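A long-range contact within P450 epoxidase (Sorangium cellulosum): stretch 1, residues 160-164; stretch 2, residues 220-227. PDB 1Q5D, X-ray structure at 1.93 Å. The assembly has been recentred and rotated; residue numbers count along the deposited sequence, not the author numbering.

Stretch 1 160-164: ALLKV
Stretch 2 220-227: PLENDVLT

Stretch 1 carries the close of a helix and the turn that follows it. Ala160 (phi/psi -63/-43) and Leu161 (-64/-33) are helical, Leu162 lies at -92/-5, and Lys163 leaves helical geometry with positive phi (56/50) in a Schellman motif, its N giving a weak bond to Ala160 O at 3.1 Å. Val164 then extends at -106/136. Stretch 2 leads into a helix: Pro220 (-63/155), Leu221 (-127/161) and Glu222 (-84/150) are extended, Asn223 turns at 46/57, Asp224 sits at -136/129 as the N-cap, and Val225, Leu226 and Thr227 begin the helix with phi from -64 to -55 and psi from -52 to -45. One helix therefore finishes where another starts, with the CA atoms of Leu162 and Leu226 6.3 Å apart.

Asp224 joins these two ends. With chi1 t (180°) and chi2 65°, Asp224 OD2 accepts the capping bond from Thr227 N at 2.9 Å, reinforced by one from Thr227 OG1, also at 2.9 Å, while Asp224 OD1 forms a salt bridge with Lys163 NZ at 3.1 Å. A short carboxylate suits this place because one oxygen can serve the helix while the other meets a cation. Thr227, chi1 m, adds an acceptor: Leu221 N donates to Thr227 OG1 at 2.8 Å, tying the extended segment to the helix start. Lys163 points toward stretch 2, and its chi angles m, t, t, p carry the ammonium to Asp224. Its long aliphatic portion is useful as well, since Lys163 CD packs 3.5 Å from Leu221 CD1; Leu221 is m, t.

Two waters fill the polar gap between the backbones. Water 1 lies 3.0 Å from Leu161 O and a short 2.4 Å from Asp224 OD1, and accepts from Leu226 N at 3.2 Å. Water 2 lies 2.7 Å from Leu161 O and accepts from Val225 N at 3.0 Å and, weakly, from Lys163 NZ at 3.2 Å. Amides of a first helical turn lack carbonyl partners within the helix, so the waters relay them to Leu161 O.

Apolar side chains complete the contact. Leu161 (t, p) starts sideways, but its end comes nearer, placing Leu161 CD1 3.7 Å from Val225 CG2 (chi1 t). Leu162, with off-well chi1 -96° and chi2 19°, sets Leu162 CD1 4.0 Å from Leu226 CG (m, t), and Leu226 CD1 lies 3.7 Å from Leu162 O. Leu162, Val225 and Leu226 are buried, and their hydrocarbon side chains leave no polar group unsatisfied there; Leu161 is partly exposed. The area buried between the stretches, both sides summed, is 339 Å².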

# COMPACT_ATOMS: atom_id res chain seq x y z
N ALA A 160 -2.14 -17.26 3.00
CA ALA A 160 -2.15 -18.00 4.26
C ALA A 160 -3.33 -17.54 5.12
O ALA A 160 -4.04 -18.36 5.71
CB ALA A 160 -0.83 -17.81 5.00
N LEU A 161 -3.56 -16.22 5.18
CA LEU A 161 -4.67 -15.68 5.96
C LEU A 161 -6.02 -16.14 5.38
O LEU A 161 -7.00 -16.33 6.12
CB LEU A 161 -4.59 -14.15 5.99
CG LEU A 161 -5.75 -13.36 6.61
CD1 LEU A 161 -5.72 -13.44 8.14
CD2 LEU A 161 -5.71 -11.91 6.14
N LEU A 162 -6.05 -16.30 4.06
CA LEU A 162 -7.24 -16.71 3.34
C LEU A 162 -7.33 -18.24 3.18
O LEU A 162 -8.32 -18.75 2.66
CB LEU A 162 -7.25 -16.08 1.94
CG LEU A 162 -8.00 -14.78 1.65
CD1 LEU A 162 -8.36 -13.93 2.86
CD2 LEU A 162 -7.27 -13.97 0.56
N LYS A 163 -6.29 -18.94 3.62
CA LYS A 163 -6.17 -20.38 3.48
C LYS A 163 -6.30 -20.81 2.02
O LYS A 163 -7.08 -21.70 1.67
CB LYS A 163 -7.16 -21.10 4.41
CG LYS A 163 -6.91 -20.76 5.89
CD LYS A 163 -7.49 -21.81 6.83
CE LYS A 163 -7.11 -21.53 8.29
NZ LYS A 163 -7.60 -20.20 8.76
N VAL A 164 -5.52 -20.15 1.17
CA VAL A 164 -5.42 -20.49 -0.24
C VAL A 164 -4.07 -21.18 -0.44
O VAL A 164 -3.07 -20.75 0.11
CB VAL A 164 -5.51 -19.21 -1.12
CG1 VAL A 164 -5.26 -19.52 -2.59
CG2 VAL A 164 -6.85 -18.55 -0.95
N PRO A 220 -16.51 -24.91 5.15
CA PRO A 220 -16.21 -23.80 6.07
C PRO A 220 -15.24 -24.25 7.14
O PRO A 220 -15.18 -25.46 7.44
CB PRO A 220 -17.57 -23.49 6.70
CG PRO A 220 -18.30 -24.83 6.59
CD PRO A 220 -17.93 -25.31 5.22
N LEU A 221 -14.49 -23.31 7.72
CA LEU A 221 -13.45 -23.65 8.69
C LEU A 221 -13.61 -22.87 10.01
O LEU A 221 -14.28 -21.84 10.06
CB LEU A 221 -12.07 -23.41 8.10
CG LEU A 221 -11.62 -24.22 6.87
CD1 LEU A 221 -10.41 -23.56 6.23
CD2 LEU A 221 -11.32 -25.68 7.26
N GLU A 222 -12.98 -23.38 11.07
CA GLU A 222 -12.99 -22.70 12.37
C GLU A 222 -11.89 -21.64 12.40
O GLU A 222 -10.84 -21.82 11.77
CB GLU A 222 -12.77 -23.70 13.51
CG GLU A 222 -14.05 -24.32 14.07
CD GLU A 222 -13.77 -25.30 15.20
OE1 GLU A 222 -13.69 -24.86 16.37
OE2 GLU A 222 -13.63 -26.51 14.92
N ASN A 223 -12.12 -20.57 13.16
CA ASN A 223 -11.15 -19.47 13.30
C ASN A 223 -10.61 -19.07 11.94
O ASN A 223 -9.41 -19.10 11.70
CB ASN A 223 -9.98 -19.85 14.22
CG ASN A 223 -10.44 -20.49 15.52
OD1 ASN A 223 -11.27 -19.93 16.25
ND2 ASN A 223 -9.91 -21.67 15.82
N ASP A 224 -11.52 -18.71 11.04
CA ASP A 224 -11.16 -18.49 9.65
C ASP A 224 -11.82 -17.22 9.15
O ASP A 224 -13.02 -17.04 9.31
CB ASP A 224 -11.58 -19.70 8.81
CG ASP A 224 -11.24 -19.55 7.35
OD1 ASP A 224 -10.04 -19.49 7.03
OD2 ASP A 224 -12.10 -19.48 6.46
N VAL A 225 -11.04 -16.33 8.55
CA VAL A 225 -11.55 -15.01 8.17
C VAL A 225 -12.63 -15.12 7.12
O VAL A 225 -13.73 -14.56 7.27
CB VAL A 225 -10.43 -14.09 7.60
CG1 VAL A 225 -11.03 -12.80 7.06
CG2 VAL A 225 -9.40 -13.80 8.66
N LEU A 226 -12.33 -15.85 6.05
CA LEU A 226 -13.30 -16.05 4.96
C LEU A 226 -14.58 -16.72 5.45
O LEU A 226 -15.69 -16.26 5.14
CB LEU A 226 -12.69 -16.83 3.81
CG LEU A 226 -11.76 -16.07 2.86
CD1 LEU A 226 -11.42 -16.94 1.65
CD2 LEU A 226 -12.38 -14.72 2.41
N THR A 227 -14.45 -17.80 6.20
CA THR A 227 -15.64 -18.45 6.76
C THR A 227 -16.47 -17.43 7.54
O THR A 227 -17.69 -17.37 7.42
CB THR A 227 -15.25 -19.61 7.68
OG1 THR A 227 -14.69 -20.66 6.90
CG2 THR A 227 -16.49 -20.27 8.32
O HOH W 1 -9.70 -17.54 5.60
O HOH W 2 -8.07 -17.01 8.45